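Local atomic coordinates of TBC1 domain family member 22A (Homo sapiens, PDB entry 2QFZ), a protein that may act as a GTPase-activating protein for Rab family members through its TBC domain, forms homodimers and binds 14-3-3 proteins. Residues 247-252 against 310-315; 256-261 against 286-291; 278-283 against 324-329. All coordinates share one frame; numbering follows the deposited sequence. Where two conformers were deposited one is given.

Interaction 1 of 3, residues 247-252 against 310-315; sequences FRWMNN and QNLPTA
Arg248 and Trp249, side by side near the C-terminal end of helix 242-251, reach out to Gln310 and Leu312 in the loop between helix 302-309 and helix 319-335 of this all-helical Rab-GAP TBC domain. One contact is polar, the other greasy.

The polar one runs from Arg248 NH2 to the backbone O of Gln310, a hydrogen bond of 2.8 Å that is nevertheless weak, since the angle at the hydrogen is only 120°. The carbonyl oxygen sits at the edge of the guanidinium, near its plane. A bend in the arginine chain about CG-CD (chi3 68°) turns the group to this position, and NE makes a salt bridge to Glu257 OE2, which probably does more to hold the group than the weak bond at NH2. The Gln310 side chain goes its own way: its NE2 bonds to the backbone O of Gln244, one turn earlier on helix 242-251. Both backbone and side chain of Gln310 are therefore tied to that helix.

The apolar contact is buried. Trp249 and Leu312 cross at roughly a right angle, and the indole meets the leucine obliquely, through its six-membered ring. Phe245 adds an edge-to-face ring contact to Trp249, while Leu312 also packs on Phe288 of helix 276-291. The point where indole and leucine meet is narrow: Trp249 CZ2 lies 3.9 Å from Leu312 CD1.

Interaction 2 of 3, residues 256-261 against 286-291; sequences REVPLR and AAFLVR
Phe288 pushes its ring from helix 276-291 toward the turn ahead of helix 260-270, where Glu257 and Val258 receive it. This is the packed part, buried and wholly apolar. Phe288 CE2 comes within 3.7 Å of Glu257 CB, and the neighbouring ring atom CZ is 4.0 Å from Val258 CG1. The far end of the ring thus touches a methylene and a methyl, both met obliquely. The phenylalanine and valine side chains run past each other in opposite senses. With chi1 at -168°, Phe288 carries its ring away from its own backbone N and out from the helix to reach them.

Glu257 offers carbon, not charge. Its chain bends at chi2 (-54°) and takes the carboxylate away from the ring, toward Arg248. The acid is thus buried with a partner, and that charge pairing probably helps it stay ionised. With an alanine here in place of Phe288, a gap would probably open beside Glu257 CB and Val258 CG1, and Trp249 and Trp292 would lose their edge-to-face partner.

The solvent side is looser. Arg261 and Arg291 are exposed, and neither touches the opposite segment. Pro259, at the N-cap position of helix 260-270, places its CB over one face of the Arg261 guanidinium, whose NH2 bonds to the backbone O atoms of Ala315 and Trp317.

Around Phe288, helix 276-291 is packed on several sides: Ala286 rests on helix 211-227, Ala287 on helix 319-335, and Leu289 on Phe245 and Trp249 of helix 242-251.

Interaction 3 of 3, residues 278-283 against 324-329; sequences SHFHLY and LLLAEA
A chi1 of -161° at Phe280 throws its ring out from helix 276-291 toward Leu326 and Ala329, while Leu326, whose CG stands opposite its own carbonyl carbon (chi1 -72°), sends its branched end to meet it. The two side chains cross at about a right angle, with Phe280 CE2 3.9 Å from Leu326 CD2. Next to this, Phe280 CZ lies 3.8 Å from Ala329 CB, so one end of the ring touches both residues, obliquely in each case.

Here two helices of the TBC domain's all-helical fold cross nearly perpendicularly: the axes of the two short segments pass 9.9 Å apart at 103°. Where Tyr283 and Ala329 meet, the backbones come very near, CA to CA 4.8 Å, helped by the small alanine. Each residue sets its CB against the other's carbonyl: Ala329 CB is 3.6 Å from Tyr283 O, and Tyr283 CB is 3.6 Å from Ala329 O. These are van der Waals contacts; no hydrogen bond joins the segments.

Helix 260-270 closes another flank, with Tyr270 against Phe280 and Leu266 and Thr269 against Leu326. The ring of Tyr283 leads away from helix 319-335 and packs back onto His279 within the wider pi-type turn at 278-280: Tyr283 CE2 lies 3.6 Å above the plane of the His279 imidazole, displaced toward its rim, while His279 NE2 lies in plane at the edge of the Tyr283 ring.

How the interactions relate
Interactions 1 and 2 are almost one site, their centres 6 Å apart: Thr314 OG1 is 2.6 Å from Glu257 O, a probable hydrogen bond, and Thr314 O packs 3.3 Å from Pro259 CD. Helix 276-291 continues from interaction 2 into interaction 3, whose centre is about 10 Å away, with Ala287 CB 3.8 Å from Ala329 N. Interactions 1 and 3, about 15 Å apart between centres, are joined by His281 NE2, 3.0 Å from Trp249 O. No ligand marks an active site, but in segment 247-252 Asn251 ND2 bonds to the backbone O of Gln148, whose surrounding sequence matches the motif carrying the glutamine finger in TBC domains; the C-terminal end of helix 242-251 is therefore probably near the catalytic region.

Interaction 1 of 3, residues 247-252 against 310-315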
loop_
_atom_site.group_PDB
_atom_site.type_symbol
_atom_site.label_atom_id
_atom_site.label_comp_id
_atom_site.label_asym_id
_atom_site.label_seq_id
_atom_site.Cartn_x
_atom_site.Cartn_y
_atom_site.Cartn_z
ATOM N N PHE A 247 6.462 -11.042 -8.684
ATOM C CA PHE A 247 7.492 -10.235 -8.022
ATOM C C PHE A 247 7.000 -8.805 -7.827
ATOM O O PHE A 247 7.080 -8.264 -6.733
ATOM C CB PHE A 247 8.812 -10.156 -8.813
ATOM C CG PHE A 247 9.920 -9.436 -8.054
ATOM C CD1 PHE A 247 10.775 -10.143 -7.220
ATOM C CD2 PHE A 247 10.072 -8.052 -8.140
ATOM C CE1 PHE A 247 11.805 -9.479 -6.493
ATOM C CE2 PHE A 247 11.065 -7.390 -7.409
ATOM C CZ PHE A 247 11.930 -8.103 -6.592
ATOM N N ARG A 248 6.469 -8.214 -8.883
ATOM C CA ARG A 248 5.886 -6.865 -8.807
ATOM C C ARG A 248 4.639 -6.770 -7.908
ATOM O O ARG A 248 4.402 -5.768 -7.269
ATOM C CB ARG A 248 5.571 -6.360 -10.199
ATOM C CG ARG A 248 5.679 -4.844 -10.318
ATOM C CD ARG A 248 5.677 -4.417 -11.764
ATOM N NE ARG A 248 4.384 -4.655 -12.383
ATOM C CZ ARG A 248 4.145 -4.535 -13.692
ATOM N NH1 ARG A 248 5.117 -4.214 -14.543
ATOM N NH2 ARG A 248 2.943 -4.762 -14.154
ATOM N N TRP A 249 3.839 -7.820 -7.868
ATOM C CA TRP A 249 2.634 -7.837 -7.059
ATOM C C TRP A 249 3.044 -7.736 -5.566
ATOM O O TRP A 249 2.328 -7.156 -4.786
ATOM C CB TRP A 249 1.826 -9.158 -7.281
ATOM C CG TRP A 249 1.182 -9.372 -8.692
ATOM C CD1 TRP A 249 1.429 -8.670 -9.807
ATOM C CD2 TRP A 249 0.218 -10.384 -9.066
ATOM N NE1 TRP A 249 0.698 -9.160 -10.869
ATOM C CE2 TRP A 249 -0.055 -10.218 -10.423
ATOM C CE3 TRP A 249 -0.473 -11.384 -8.352
ATOM C CZ2 TRP A 249 -0.946 -11.030 -11.109
ATOM C CZ3 TRP A 249 -1.389 -12.187 -9.035
ATOM C CH2 TRP A 249 -1.608 -12.005 -10.399
ATOM N N MET A 250 4.155 -8.368 -5.178
ATOM C CA MET A 250 4.620 -8.357 -3.753
ATOM C C MET A 250 5.427 -7.106 -3.423
ATOM O O MET A 250 5.187 -6.474 -2.420
ATOM C CB MET A 250 5.509 -9.562 -3.432
ATOM C CG MET A 250 4.823 -10.905 -3.610
ATOM S SD MET A 250 3.208 -10.988 -2.851
ATOM C CE MET A 250 2.676 -12.617 -3.365
ATOM N N ASN A 251 6.375 -6.788 -4.297
ATOM C CA ASN A 251 7.300 -5.657 -4.178
ATOM C C ASN A 251 6.603 -4.288 -4.110
ATOM O O ASN A 251 7.003 -3.403 -3.331
ATOM C CB ASN A 251 8.256 -5.690 -5.387
ATOM C CG ASN A 251 9.443 -4.764 -5.218
ATOM O OD1 ASN A 251 10.308 -4.988 -4.335
ATOM N ND2 ASN A 251 9.507 -3.728 -6.065
ATOM N N ASN A 252 5.552 -4.140 -4.925
ATOM C CA ASN A 252 4.781 -2.905 -5.043
ATOM C C ASN A 252 3.388 -2.976 -4.389
ATOM O O ASN A 252 2.581 -2.046 -4.564
ATOM C CB ASN A 252 4.609 -2.535 -6.535
ATOM C CG ASN A 252 5.954 -2.193 -7.230
ATOM O OD1 ASN A 252 6.815 -3.061 -7.441
ATOM N ND2 ASN A 252 6.116 -0.925 -7.603
ATOM N N GLN A 310 0.890 -9.436 -16.437
ATOM C CA GLN A 310 1.625 -8.233 -16.088
ATOM C C GLN A 310 0.833 -6.988 -16.397
ATOM O O GLN A 310 1.269 -5.914 -16.063
ATOM C CB GLN A 310 2.947 -8.182 -16.858
ATOM C CG GLN A 310 3.990 -9.112 -16.383
ATOM C CD GLN A 310 5.264 -9.076 -17.226
ATOM O OE1 GLN A 310 5.247 -8.687 -18.395
ATOM N NE2 GLN A 310 6.374 -9.516 -16.633
ATOM N N ASN A 311 -0.317 -7.127 -17.070
ATOM C CA ASN A 311 -1.113 -5.975 -17.523
ATOM C C ASN A 311 -2.592 -6.270 -17.425
ATOM O O ASN A 311 -3.324 -6.125 -18.392
ATOM C CB ASN A 311 -0.779 -5.617 -18.969
ATOM C CG ASN A 311 0.661 -5.159 -19.153
ATOM O OD1 ASN A 311 0.973 -3.974 -18.985
ATOM N ND2 ASN A 311 1.536 -6.081 -19.555
ATOM N N LEU A 312 -3.044 -6.687 -16.248
ATOM C CA LEU A 312 -4.418 -7.130 -16.091
ATOM C C LEU A 312 -5.377 -5.944 -16.328
ATOM O O LEU A 312 -5.041 -4.809 -15.976
ATOM C CB LEU A 312 -4.632 -7.803 -14.735
ATOM C CG LEU A 312 -3.974 -9.210 -14.632
ATOM C CD1 LEU A 312 -4.005 -9.697 -13.211
ATOM C CD2 LEU A 312 -4.621 -10.247 -15.537
ATOM N N PRO A 313 -6.532 -6.192 -16.979
ATOM C CA PRO A 313 -7.412 -5.076 -17.364
ATOM C C PRO A 313 -8.249 -4.527 -16.180
ATOM O O PRO A 313 -9.352 -4.984 -15.913
ATOM C CB PRO A 313 -8.309 -5.701 -18.469
ATOM C CG PRO A 313 -7.849 -7.124 -18.623
ATOM C CD PRO A 313 -7.106 -7.482 -17.397
ATOM N N THR A 314 -7.679 -3.573 -15.464
ATOM C CA THR A 314 -8.281 -3.053 -14.238
ATOM C C THR A 314 -8.457 -1.522 -14.264
ATOM O O THR A 314 -8.853 -0.926 -13.269
ATOM C CB THR A 314 -7.382 -3.373 -13.025
ATOM O OG1 THR A 314 -6.090 -2.782 -13.234
ATOM C CG2 THR A 314 -7.272 -4.846 -12.816
ATOM N N ALA A 315 -8.194 -0.883 -15.397
ATOM C CA ALA A 315 -8.312 0.589 -15.477
ATOM C C ALA A 315 -9.748 1.077 -15.158
ATOM O O ALA A 315 -9.960 2.199 -14.721
ATOM C CB ALA A 315 -7.863 1.060 -16.830
#

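Interaction 2 of 3, residues 256-261 against 286-291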
loop_
_atom_site.group_PDB
_atom_site.type_symbol
_atom_site.label_atom_id
_atom_site.label_comp_id
_atom_site.label_asym_id
_atom_site.label_seq_id
_atom_site.Cartn_x
_atom_site.Cartn_y
_atom_site.Cartn_z
ATOM N N ARG A 256 1.037 -1.591 -8.935
ATOM C CA ARG A 256 1.226 -1.448 -10.400
ATOM C C ARG A 256 0.182 -2.217 -11.171
ATOM O O ARG A 256 0.229 -2.220 -12.376
ATOM C CB ARG A 256 2.629 -1.893 -10.863
ATOM C CG ARG A 256 3.808 -1.109 -10.254
ATOM C CD ARG A 256 3.950 0.337 -10.778
ATOM N NE ARG A 256 3.215 1.292 -9.928
ATOM C CZ ARG A 256 2.272 2.149 -10.333
ATOM N NH1 ARG A 256 1.879 2.229 -11.622
ATOM N NH2 ARG A 256 1.706 2.934 -9.425
ATOM N N GLU A 257 -0.735 -2.905 -10.493
ATOM C CA GLU A 257 -1.711 -3.748 -11.187
ATOM C C GLU A 257 -3.111 -3.150 -11.154
ATOM O O GLU A 257 -3.941 -3.517 -11.967
ATOM C CB GLU A 257 -1.759 -5.172 -10.629
ATOM C CG GLU A 257 -0.447 -5.708 -10.106
ATOM C CD GLU A 257 0.681 -5.626 -11.114
ATOM O OE1 GLU A 257 0.418 -5.772 -12.339
ATOM O OE2 GLU A 257 1.841 -5.413 -10.678
ATOM N N VAL A 258 -3.362 -2.220 -10.240
ATOM C CA VAL A 258 -4.687 -1.601 -10.099
ATOM C C VAL A 258 -4.564 -0.094 -9.918
ATOM O O VAL A 258 -3.484 0.423 -9.515
ATOM C CB VAL A 258 -5.466 -2.172 -8.913
ATOM C CG1 VAL A 258 -5.697 -3.673 -9.064
ATOM C CG2 VAL A 258 -4.753 -1.814 -7.573
ATOM N N PRO A 259 -5.642 0.640 -10.250
ATOM C CA PRO A 259 -5.610 2.085 -10.068
ATOM C C PRO A 259 -5.477 2.522 -8.567
ATOM O O PRO A 259 -5.857 1.795 -7.665
ATOM C CB PRO A 259 -6.957 2.542 -10.651
ATOM C CG PRO A 259 -7.505 1.396 -11.401
ATOM C CD PRO A 259 -6.890 0.174 -10.894
ATOM N N LEU A 260 -4.950 3.715 -8.337
ATOM C CA LEU A 260 -4.680 4.213 -6.977
ATOM C C LEU A 260 -5.895 4.248 -6.081
ATOM O O LEU A 260 -5.808 3.944 -4.896
ATOM C CB LEU A 260 -4.013 5.606 -7.035
ATOM C CG LEU A 260 -3.613 6.224 -5.667
ATOM C CD1 LEU A 260 -2.678 5.259 -4.837
ATOM C CD2 LEU A 260 -2.976 7.601 -5.859
ATOM N N ARG A 261 -7.040 4.629 -6.640
ATOM C CA ARG A 261 -8.267 4.635 -5.905
ATOM C C ARG A 261 -8.586 3.236 -5.399
ATOM O O ARG A 261 -9.168 3.059 -4.312
ATOM C CB ARG A 261 -9.398 5.158 -6.789
ATOM C CG ARG A 261 -9.640 4.309 -8.087
ATOM C CD ARG A 261 -10.878 4.729 -8.843
ATOM N NE ARG A 261 -11.111 3.823 -9.981
ATOM C CZ ARG A 261 -10.447 3.903 -11.123
ATOM N NH1 ARG A 261 -9.562 4.844 -11.315
ATOM N NH2 ARG A 261 -10.690 3.058 -12.103
ATOM N N ALA A 286 -3.764 -14.293 -4.585
ATOM C CA ALA A 286 -4.348 -15.558 -5.049
ATOM C C ALA A 286 -5.714 -15.343 -5.687
ATOM O O ALA A 286 -5.974 -15.848 -6.789
ATOM C CB ALA A 286 -4.414 -16.561 -3.898
ATOM N N ALA A 287 -6.555 -14.541 -5.024
ATOM C CA ALA A 287 -7.853 -14.117 -5.576
ATOM C C ALA A 287 -7.733 -13.250 -6.846
ATOM O O ALA A 287 -8.544 -13.354 -7.790
ATOM C CB ALA A 287 -8.690 -13.430 -4.505
ATOM N N PHE A 288 -6.716 -12.413 -6.900
ATOM C CA PHE A 288 -6.498 -11.569 -8.070
ATOM C C PHE A 288 -6.174 -12.427 -9.298
ATOM O O PHE A 288 -6.727 -12.218 -10.389
ATOM C CB PHE A 288 -5.372 -10.573 -7.773
ATOM C CG PHE A 288 -5.237 -9.483 -8.744
ATOM C CD1 PHE A 288 -6.292 -8.613 -9.007
ATOM C CD2 PHE A 288 -4.032 -9.278 -9.394
ATOM C CE1 PHE A 288 -6.144 -7.543 -9.908
ATOM C CE2 PHE A 288 -3.875 -8.206 -10.296
ATOM C CZ PHE A 288 -4.918 -7.352 -10.555
ATOM N N LEU A 289 -5.309 -13.412 -9.110
ATOM C CA LEU A 289 -4.978 -14.327 -10.184
ATOM C C LEU A 289 -6.209 -15.124 -10.711
ATOM O O LEU A 289 -6.461 -15.168 -11.926
ATOM C CB LEU A 289 -3.836 -15.259 -9.735
ATOM C CG LEU A 289 -3.166 -16.131 -10.791
ATOM C CD1 LEU A 289 -2.556 -15.345 -11.928
ATOM C CD2 LEU A 289 -2.119 -16.980 -10.090
ATOM N N VAL A 290 -6.979 -15.714 -9.810
ATOM C CA VAL A 290 -8.038 -16.605 -10.211
ATOM C C VAL A 290 -9.300 -15.865 -10.641
ATOM O O VAL A 290 -10.141 -16.477 -11.267
ATOM C CB VAL A 290 -8.317 -17.776 -9.190
ATOM C CG1 VAL A 290 -7.049 -18.615 -8.983
ATOM C CG2 VAL A 290 -8.885 -17.316 -7.863
ATOM N N ARG A 291 -9.380 -14.551 -10.369
ATOM C CA ARG A 291 -10.380 -13.653 -10.958
ATOM C C ARG A 291 -10.356 -13.714 -12.499
ATOM O O ARG A 291 -11.411 -13.668 -13.133
ATOM C CB ARG A 291 -10.190 -12.210 -10.431
ATOM C CG ARG A 291 -10.826 -11.058 -11.241
ATOM C CD ARG A 291 -12.357 -10.929 -11.073
ATOM N NE ARG A 291 -12.876 -9.859 -11.943
ATOM C CZ ARG A 291 -13.161 -9.991 -13.248
ATOM N NH1 ARG A 291 -12.995 -11.150 -13.875
ATOM N NH2 ARG A 291 -13.625 -8.957 -13.937
#

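Interaction 3 of 3, residues 278-283 against 324-329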
loop_
_atom_site.group_PDB
_atom_site.type_symbol
_atom_site.label_atom_id
_atom_site.label_comp_id
_atom_site.label_asym_id
_atom_site.label_seq_id
_atom_site.Cartn_x
_atom_site.Cartn_y
_atom_site.Cartn_z
ATOM N N SER A 278 1.307 -8.104 5.191
ATOM C CA SER A 278 2.258 -9.157 5.277
ATOM C C SER A 278 1.639 -10.487 4.829
ATOM O O SER A 278 2.145 -11.122 3.931
ATOM C CB SER A 278 2.717 -9.246 6.741
ATOM O OG SER A 278 3.656 -10.250 6.885
ATOM N N HIS A 279 0.515 -10.850 5.438
ATOM C CA HIS A 279 -0.067 -12.187 5.354
ATOM C C HIS A 279 -1.341 -12.144 4.499
ATOM O O HIS A 279 -1.428 -12.829 3.484
ATOM C CB HIS A 279 -0.354 -12.678 6.786
ATOM C CG HIS A 279 -1.029 -14.017 6.874
ATOM N ND1 HIS A 279 -2.254 -14.194 7.501
ATOM C CD2 HIS A 279 -0.636 -15.254 6.467
ATOM C CE1 HIS A 279 -2.588 -15.474 7.457
ATOM N NE2 HIS A 279 -1.623 -16.139 6.839
ATOM N N PHE A 280 -2.316 -11.313 4.883
ATOM C CA PHE A 280 -3.548 -11.205 4.078
ATOM C C PHE A 280 -3.284 -10.882 2.597
ATOM O O PHE A 280 -3.980 -11.400 1.747
ATOM C CB PHE A 280 -4.542 -10.216 4.660
ATOM C CG PHE A 280 -5.944 -10.395 4.149
ATOM C CD1 PHE A 280 -6.556 -11.653 4.160
ATOM C CD2 PHE A 280 -6.651 -9.321 3.627
ATOM C CE1 PHE A 280 -7.845 -11.834 3.666
ATOM C CE2 PHE A 280 -7.967 -9.488 3.158
ATOM C CZ PHE A 280 -8.553 -10.742 3.193
ATOM N N HIS A 281 -2.287 -10.038 2.320
ATOM C CA HIS A 281 -1.862 -9.726 0.958
ATOM C C HIS A 281 -1.683 -10.939 0.065
ATOM O O HIS A 281 -2.068 -10.911 -1.116
ATOM C CB HIS A 281 -0.579 -8.846 0.938
ATOM C CG HIS A 281 -0.167 -8.419 -0.439
ATOM N ND1 HIS A 281 -0.942 -7.593 -1.216
ATOM C CD2 HIS A 281 0.931 -8.709 -1.181
ATOM C CE1 HIS A 281 -0.379 -7.445 -2.402
ATOM N NE2 HIS A 281 0.767 -8.102 -2.405
ATOM N N LEU A 282 -1.078 -12.002 0.593
ATOM C CA LEU A 282 -0.936 -13.257 -0.149
ATOM C C LEU A 282 -2.260 -13.771 -0.731
ATOM O O LEU A 282 -2.324 -14.152 -1.868
ATOM C CB LEU A 282 -0.361 -14.355 0.742
ATOM C CG LEU A 282 1.009 -14.184 1.377
ATOM C CD1 LEU A 282 1.617 -15.553 1.612
ATOM C CD2 LEU A 282 1.941 -13.336 0.520
ATOM N N TYR A 283 -3.307 -13.770 0.086
ATOM C CA TYR A 283 -4.630 -14.266 -0.304
ATOM C C TYR A 283 -5.306 -13.358 -1.288
ATOM O O TYR A 283 -6.076 -13.840 -2.069
ATOM C CB TYR A 283 -5.527 -14.425 0.927
ATOM C CG TYR A 283 -4.971 -15.437 1.847
ATOM C CD1 TYR A 283 -5.165 -16.807 1.620
ATOM C CD2 TYR A 283 -4.198 -15.057 2.912
ATOM C CE1 TYR A 283 -4.584 -17.781 2.479
ATOM C CE2 TYR A 283 -3.625 -16.014 3.770
ATOM C CZ TYR A 283 -3.827 -17.359 3.539
ATOM O OH TYR A 283 -3.284 -18.266 4.413
ATOM N N LEU A 324 -15.420 -7.306 -3.908
ATOM C CA LEU A 324 -15.463 -8.703 -4.362
ATOM C C LEU A 324 -14.115 -9.398 -4.206
ATOM O O LEU A 324 -14.044 -10.482 -3.633
ATOM C CB LEU A 324 -15.932 -8.775 -5.813
ATOM C CG LEU A 324 -17.417 -8.441 -6.010
ATOM N N LEU A 325 -13.035 -8.762 -4.672
ATOM C CA LEU A 325 -11.699 -9.330 -4.519
ATOM C C LEU A 325 -11.388 -9.654 -3.041
ATOM O O LEU A 325 -10.874 -10.749 -2.688
ATOM C CB LEU A 325 -10.656 -8.376 -5.124
ATOM C CG LEU A 325 -9.202 -8.831 -5.222
ATOM C CD1 LEU A 325 -9.122 -10.065 -6.168
ATOM C CD2 LEU A 325 -8.297 -7.684 -5.683
ATOM N N LEU A 326 -11.735 -8.737 -2.152
ATOM C CA LEU A 326 -11.457 -8.956 -0.733
ATOM C C LEU A 326 -12.319 -10.073 -0.133
ATOM O O LEU A 326 -11.851 -10.819 0.761
ATOM C CB LEU A 326 -11.623 -7.652 0.058
ATOM C CG LEU A 326 -10.559 -6.576 -0.142
ATOM C CD1 LEU A 326 -11.015 -5.156 0.440
ATOM C CD2 LEU A 326 -9.235 -7.014 0.470
ATOM N N ALA A 327 -13.568 -10.188 -0.596
ATOM C CA ALA A 327 -14.479 -11.237 -0.126
ATOM C C ALA A 327 -13.966 -12.630 -0.518
ATOM O O ALA A 327 -13.948 -13.543 0.301
ATOM C CB ALA A 327 -15.963 -10.984 -0.636
ATOM N N GLU A 328 -13.496 -12.760 -1.757
ATOM C CA GLU A 328 -12.783 -13.951 -2.244
ATOM C C GLU A 328 -11.488 -14.278 -1.489
ATOM O O GLU A 328 -11.278 -15.410 -1.064
ATOM C CB GLU A 328 -12.503 -13.780 -3.746
ATOM C CG GLU A 328 -13.805 -13.800 -4.529
ATOM C CD GLU A 328 -14.701 -14.934 -4.002
ATOM O OE1 GLU A 328 -14.318 -16.115 -4.217
ATOM O OE2 GLU A 328 -15.712 -14.644 -3.303
ATOM N N ALA A 329 -10.645 -13.278 -1.295
ATOM C CA ALA A 329 -9.400 -13.416 -0.484
ATOM C C ALA A 329 -9.711 -13.987 0.892
ATOM O O ALA A 329 -9.026 -14.904 1.377
ATOM C CB ALA A 329 -8.715 -12.067 -0.348
#